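Side-chain contacts in putative fumarylpyruvate hydrolase (Burkholderia cenocepacia, PDB 4MAQ), which is a putative hydrolase of the fumarylacetoacetate hydrolase (FAH) family, built on mixed beta-sheets and found as a two-chain assembly: residues P58-T63 / R134-A139; D188-V193 / D203-G208. All coordinates share one frame; numbering follows the deposited sequence.

Contact 1: P58-T63 / R134-A139. With EDO (1,2-ethanediol), chain C.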
loop_
_atom_site.group_PDB
_atom_site.type_symbol
_atom_site.label_atom_id
_atom_site.label_comp_id
_atom_site.label_asym_id
_atom_site.label_seq_id
_atom_site.Cartn_x
_atom_site.Cartn_y
_atom_site.Cartn_z
ATOM N N PRO B 58 1.864 11.185 -19.830
ATOM C CA PRO B 58 1.950 11.270 -18.379
ATOM C C PRO B 58 2.373 9.920 -17.788
ATOM O O PRO B 58 2.012 8.858 -18.327
ATOM C CB PRO B 58 0.516 11.615 -17.964
ATOM C CG PRO B 58 -0.079 12.276 -19.171
ATOM C CD PRO B 58 0.515 11.532 -20.325
ATOM N N PRO B 59 3.125 9.947 -16.672
ATOM C CA PRO B 59 3.517 8.698 -16.020
ATOM C C PRO B 59 2.323 8.041 -15.334
ATOM O O PRO B 59 1.305 8.684 -15.081
ATOM C CB PRO B 59 4.504 9.166 -14.951
ATOM C CG PRO B 59 4.038 10.549 -14.601
ATOM C CD PRO B 59 3.494 11.135 -15.880
ATOM N N PHE B 60 2.439 6.757 -15.047
ATOM C CA PHE B 60 1.495 6.082 -14.145
ATOM C C PHE B 60 2.282 5.473 -12.993
ATOM O O PHE B 60 3.522 5.398 -13.049
ATOM C CB PHE B 60 0.641 5.046 -14.886
ATOM C CG PHE B 60 1.386 3.813 -15.329
ATOM C CD1 PHE B 60 2.029 3.767 -16.573
ATOM C CD2 PHE B 60 1.417 2.668 -14.524
ATOM C CE1 PHE B 60 2.708 2.609 -16.987
ATOM C CE2 PHE B 60 2.091 1.509 -14.944
ATOM C CZ PHE B 60 2.742 1.477 -16.173
ATOM N N PHE B 61 1.568 5.069 -11.948
ATOM C CA PHE B 61 2.195 4.675 -10.695
ATOM C C PHE B 61 1.572 3.443 -10.088
ATOM O O PHE B 61 0.355 3.246 -10.160
ATOM C CB PHE B 61 2.050 5.805 -9.675
ATOM C CG PHE B 61 2.793 7.051 -10.062
ATOM C CD1 PHE B 61 2.182 8.042 -10.832
ATOM C CD2 PHE B 61 4.107 7.237 -9.647
ATOM C CE1 PHE B 61 2.888 9.178 -11.200
ATOM C CE2 PHE B 61 4.799 8.382 -9.990
ATOM C CZ PHE B 61 4.195 9.351 -10.765
ATOM N N PHE B 62 2.396 2.628 -9.446
ATOM C CA PHE B 62 1.892 1.667 -8.490
ATOM C C PHE B 62 2.594 1.957 -7.168
ATOM O O PHE B 62 3.367 2.903 -7.081
ATOM C CB PHE B 62 2.094 0.232 -9.000
ATOM C CG PHE B 62 3.522 -0.108 -9.316
ATOM C CD1 PHE B 62 4.048 0.178 -10.577
ATOM C CD2 PHE B 62 4.342 -0.710 -8.352
ATOM C CE1 PHE B 62 5.376 -0.124 -10.856
ATOM C CE2 PHE B 62 5.651 -1.012 -8.636
ATOM C CZ PHE B 62 6.162 -0.735 -9.881
ATOM N N THR B 63 2.281 1.192 -6.129
ATOM C CA THR B 63 2.871 1.410 -4.806
ATOM C C THR B 63 3.364 0.084 -4.240
ATOM O O THR B 63 3.077 -0.962 -4.780
ATOM C CB THR B 63 1.848 2.070 -3.853
ATOM O OG1 THR B 63 0.724 1.198 -3.716
ATOM C CG2 THR B 63 1.342 3.416 -4.400
ATOM N N ARG B 134 -6.752 -6.696 -13.748
ATOM C CA ARG B 134 -6.894 -6.843 -12.309
ATOM C C ARG B 134 -5.729 -6.134 -11.615
ATOM O O ARG B 134 -4.729 -5.781 -12.264
ATOM C CB ARG B 134 -6.955 -8.318 -11.936
ATOM C CG ARG B 134 -8.337 -8.905 -12.107
ATOM C CD ARG B 134 -8.416 -10.359 -11.692
ATOM N NE ARG B 134 -9.772 -10.853 -11.888
ATOM C CZ ARG B 134 -10.175 -12.058 -11.509
ATOM N NH1 ARG B 134 -11.426 -12.405 -11.712
ATOM N NH2 ARG B 134 -9.326 -12.897 -10.928
ATOM N N PRO B 135 -5.851 -5.911 -10.296
ATOM C CA PRO B 135 -4.842 -5.121 -9.593
ATOM C C PRO B 135 -3.470 -5.808 -9.552
ATOM O O PRO B 135 -3.377 -7.041 -9.582
ATOM C CB PRO B 135 -5.434 -4.939 -8.179
ATOM C CG PRO B 135 -6.527 -5.936 -8.072
ATOM C CD PRO B 135 -7.011 -6.229 -9.450
ATOM N N TRP B 136 -2.424 -4.993 -9.456
ATOM C CA TRP B 136 -1.040 -5.450 -9.485
ATOM C C TRP B 136 -0.445 -5.696 -8.118
ATOM O O TRP B 136 0.744 -5.971 -8.023
ATOM C CB TRP B 136 -0.184 -4.385 -10.159
ATOM C CG TRP B 136 -0.430 -4.167 -11.657
ATOM C CD1 TRP B 136 -1.534 -4.522 -12.417
ATOM C CD2 TRP B 136 0.483 -3.529 -12.535
ATOM N NE1 TRP B 136 -1.332 -4.130 -13.744
ATOM C CE2 TRP B 136 -0.109 -3.500 -13.834
ATOM C CE3 TRP B 136 1.746 -2.939 -12.346
ATOM C CZ2 TRP B 136 0.540 -2.932 -14.941
ATOM C CZ3 TRP B 136 2.391 -2.376 -13.450
ATOM C CH2 TRP B 136 1.783 -2.365 -14.727
ATOM N N ASP B 137 -1.238 -5.594 -7.061
ATOM C CA ASP B 137 -0.670 -5.665 -5.714
ATOM C C ASP B 137 0.039 -6.971 -5.415
ATOM O O ASP B 137 1.110 -6.965 -4.815
ATOM C CB ASP B 137 -1.754 -5.427 -4.645
ATOM C CG ASP B 137 -2.597 -4.161 -4.900
ATOM O OD1 ASP B 137 -3.318 -4.110 -5.899
ATOM O OD2 ASP B 137 -2.541 -3.232 -4.080
ATOM N N TRP B 138 -0.548 -8.102 -5.804
ATOM C CA TRP B 138 0.155 -9.357 -5.621
ATOM C C TRP B 138 1.489 -9.383 -6.393
ATOM O O TRP B 138 2.469 -9.944 -5.909
ATOM C CB TRP B 138 -0.741 -10.525 -6.021
ATOM C CG TRP B 138 -1.599 -11.139 -4.929
ATOM C CD1 TRP B 138 -2.140 -12.386 -4.978
ATOM C CD2 TRP B 138 -2.024 -10.569 -3.663
ATOM N NE1 TRP B 138 -2.852 -12.644 -3.841
ATOM C CE2 TRP B 138 -2.797 -11.556 -3.010
ATOM C CE3 TRP B 138 -1.809 -9.346 -3.009
ATOM C CZ2 TRP B 138 -3.369 -11.351 -1.747
ATOM C CZ3 TRP B 138 -2.368 -9.159 -1.731
ATOM C CH2 TRP B 138 -3.140 -10.151 -1.133
ATOM N N ALA B 139 1.500 -8.791 -7.593
ATOM C CA ALA B 139 2.689 -8.783 -8.433
ATOM C C ALA B 139 3.792 -7.868 -7.873
ATOM O O ALA B 139 4.976 -8.163 -8.048
ATOM C CB ALA B 139 2.343 -8.401 -9.850
HETATM C C1 EDO C . 0.731 -0.054 -0.691
HETATM O O1 EDO C . 1.103 -0.960 -1.732
HETATM C C2 EDO C . -0.622 -0.352 -0.073
HETATM O O2 EDO C . -1.701 -0.107 -0.988
#
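Phe62 on strand 61-64 and Trp136 just before helix 137-140 come closest in backbone, with CA atoms 7.8 Å apart, and no hydrogen bond joins the two segments. What crosses the gap is the six-membered end of the Trp136 indole, reaching two phenylalanines that lie two residues apart. Its CH2 lies 3.9 Å from CE2 of Phe60, and its CZ3 is 4.2 Å from CD1 of Phe62. Both phenylalanine side chains run at about a right angle to that of the tryptophan. On an extended backbone this spacing turns both Phe60 and Phe62 toward the tryptophan; with CG set over the backbone, flanked by N and C (chi1 71° and 57°), both rings are brought to the indole. Around the indole, Gln126 and Lys130 of helix 123-132 and Ser133 of the second subunit add further packing. Beside this apolar patch, Thr63 OG1 accepts a hydrogen bond of 3.0 Å from O1 of 1,2-ethanediol, and it is also hydrogen-bonded to Asp137 OD2 of the second subunit. The intrachain contact is therefore held by carbon packing alone, whereas hydrogen bonding by Thr63 and Asp137 ties the same segments to the partner subunit at the dimer interface.

Contact 2: D188-V193 / D203-G208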
loop_
_atom_site.group_PDB
_atom_site.type_symbol
_atom_site.label_atom_id
_atom_site.label_comp_id
_atom_site.label_asym_id
_atom_site.label_seq_id
_atom_site.Cartn_x
_atom_site.Cartn_y
_atom_site.Cartn_z
ATOM N N ASP B 188 9.447 16.449 -11.790
ATOM C CA ASP B 188 8.127 16.218 -12.391
ATOM C C ASP B 188 7.442 14.996 -11.815
ATOM O O ASP B 188 6.245 15.003 -11.627
ATOM C CB ASP B 188 8.212 16.079 -13.899
ATOM C CG ASP B 188 8.662 17.342 -14.552
ATOM O OD1 ASP B 188 7.910 18.306 -14.496
ATOM O OD2 ASP B 188 9.765 17.358 -15.081
ATOM N N VAL B 189 8.209 13.953 -11.515
ATOM C CA VAL B 189 7.635 12.780 -10.869
ATOM C C VAL B 189 7.031 13.169 -9.509
ATOM O O VAL B 189 5.895 12.789 -9.193
ATOM C CB VAL B 189 8.674 11.656 -10.733
ATOM C CG1 VAL B 189 8.084 10.507 -9.938
ATOM C CG2 VAL B 189 9.040 11.154 -12.126
ATOM N N ILE B 190 7.788 13.942 -8.726
ATOM C CA ILE B 190 7.311 14.424 -7.432
ATOM C C ILE B 190 6.021 15.223 -7.611
ATOM O O ILE B 190 5.049 15.022 -6.894
ATOM C CB ILE B 190 8.376 15.282 -6.735
ATOM C CG1 ILE B 190 9.539 14.385 -6.277
ATOM C CG2 ILE B 190 7.779 16.111 -5.606
ATOM C CD1 ILE B 190 10.770 15.157 -5.877
ATOM N N ALA B 191 6.025 16.170 -8.545
ATOM C CA ALA B 191 4.835 16.976 -8.827
ATOM C C ALA B 191 3.600 16.103 -9.149
ATOM O O ALA B 191 2.516 16.322 -8.593
ATOM C CB ALA B 191 5.127 17.963 -9.958
ATOM N N TYR B 192 3.774 15.104 -10.018
ATOM C CA TYR B 192 2.688 14.220 -10.405
ATOM C C TYR B 192 2.129 13.444 -9.196
ATOM O O TYR B 192 0.900 13.380 -9.009
ATOM C CB TYR B 192 3.165 13.237 -11.469
ATOM C CG TYR B 192 2.939 13.685 -12.888
ATOM C CD1 TYR B 192 1.649 13.743 -13.392
ATOM C CD2 TYR B 192 3.996 14.048 -13.721
ATOM C CE1 TYR B 192 1.398 14.140 -14.685
ATOM C CE2 TYR B 192 3.762 14.461 -15.032
ATOM C CZ TYR B 192 2.453 14.507 -15.508
ATOM O OH TYR B 192 2.144 14.895 -16.796
ATOM N N VAL B 193 3.006 12.896 -8.350
ATOM C CA VAL B 193 2.485 12.156 -7.193
ATOM C C VAL B 193 1.680 13.116 -6.312
ATOM O O VAL B 193 0.585 12.777 -5.845
ATOM C CB VAL B 193 3.589 11.479 -6.345
ATOM C CG1 VAL B 193 3.005 10.902 -5.050
ATOM C CG2 VAL B 193 4.288 10.383 -7.151
ATOM N N ASP B 203 7.933 9.626 2.603
ATOM C CA ASP B 203 7.652 8.927 1.343
ATOM C C ASP B 203 8.913 8.558 0.580
ATOM O O ASP B 203 9.921 9.278 0.609
ATOM C CB ASP B 203 6.709 9.741 0.449
ATOM C CG ASP B 203 5.296 9.779 0.991
ATOM O OD1 ASP B 203 4.969 8.895 1.830
ATOM O OD2 ASP B 203 4.510 10.645 0.568
ATOM N N LEU B 204 8.848 7.394 -0.077
ATOM C CA LEU B 204 9.896 6.975 -1.004
ATOM C C LEU B 204 9.288 6.911 -2.396
ATOM O O LEU B 204 8.159 6.462 -2.559
ATOM C CB LEU B 204 10.472 5.587 -0.644
ATOM C CG LEU B 204 11.166 5.472 0.715
ATOM C CD1 LEU B 204 11.624 4.021 0.904
ATOM C CD2 LEU B 204 12.333 6.434 0.841
ATOM N N ILE B 205 10.065 7.331 -3.406
ATOM C CA ILE B 205 9.641 7.220 -4.789
ATOM C C ILE B 205 10.695 6.470 -5.583
ATOM O O ILE B 205 11.875 6.870 -5.632
ATOM C CB ILE B 205 9.403 8.598 -5.433
ATOM C CG1 ILE B 205 8.411 9.448 -4.607
ATOM C CG2 ILE B 205 8.922 8.423 -6.872
ATOM C CD1 ILE B 205 8.316 10.897 -5.107
ATOM N N PHE B 206 10.276 5.351 -6.173
ATOM C CA PHE B 206 11.116 4.589 -7.093
ATOM C C PHE B 206 10.865 5.200 -8.474
ATOM O O PHE B 206 9.728 5.258 -8.935
ATOM C CB PHE B 206 10.670 3.132 -7.115
ATOM C CG PHE B 206 11.178 2.287 -5.983
ATOM C CD1 PHE B 206 10.831 2.566 -4.664
ATOM C CD2 PHE B 206 11.947 1.173 -6.252
ATOM C CE1 PHE B 206 11.263 1.748 -3.625
ATOM C CE2 PHE B 206 12.394 0.352 -5.213
ATOM C CZ PHE B 206 12.038 0.638 -3.897
ATOM N N THR B 207 11.930 5.676 -9.106
ATOM C CA THR B 207 11.831 6.601 -10.250
ATOM C C THR B 207 11.959 5.954 -11.632
ATOM O O THR B 207 12.056 6.659 -12.646
ATOM C CB THR B 207 12.856 7.769 -10.138
ATOM O OG1 THR B 207 14.197 7.258 -10.055
ATOM C CG2 THR B 207 12.573 8.605 -8.912
ATOM N N GLY B 208 11.952 4.621 -11.681
ATOM C CA GLY B 208 11.957 3.912 -12.957
ATOM C C GLY B 208 13.252 3.172 -13.183
ATOM O O GLY B 208 14.192 3.258 -12.390
#
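Ile205 meets Val189 and Ile190 in a buried, wholly apolar contact that lays helix 186-196 against strand 204-206 of the large mixed sheet. The backbones stay well apart, the CA atoms of Val189 and Thr207 being 7.5 Å from each other and those of Ile190 and Ile205 8.0 Å, and side chains fill the interval. Two branches of Ile205 do the touching. Its CG2 lies 3.8 Å from CG1 of Val189, while its CD1 reaches CG1 of Ile190 at 3.9 Å. The valine and Ile205 run antiparallel alongside one another, whereas Ile190 lies roughly perpendicular to Ile205. Ile205 can serve both neighbours because CG2 stands opposite the backbone N and CG1 opposite the carbonyl carbon (chi1 -54°), which sends the short and the long branch to different helix residues. This is helix-on-sheet packing within the FAH-family fold: strand 204-206 runs between strands 36-39 and 85-95, and Phe206 turns away from the helix to pack on both of them. Ile190 also touches Leu199 of the loop after the helix and Ala107 of helix 104-107. Just ahead of the strand, Asp203 forms a salt bridge through OD1 with Arg34 NE.

Overall arrangement
From the N terminus, contact 1 comes first: segment 58-63, which ends in strand 61-64, meets 134-139 across a loop of 70 residues that carries strands of both larger sheets and helix 123-132. Its second segment ends well ahead of residue 188, and the two loops follow one another without nesting or crossing; contact 2 spans just nine residues, from helix 186-196 back to strand 204-206. The centres of contacts 1 and 2 are about 14 Å apart, yet Phe61 CE2 packs 3.5 Å from Val193 CG2, and Pro59 CD lies 3.4 Å from Tyr192 CE2. Strand 36-39, paired with both 61-64 and 204-206, joins them within one sheet, with helix 186-196 packed on it at contact 2 and the partner subunit close to contact 1.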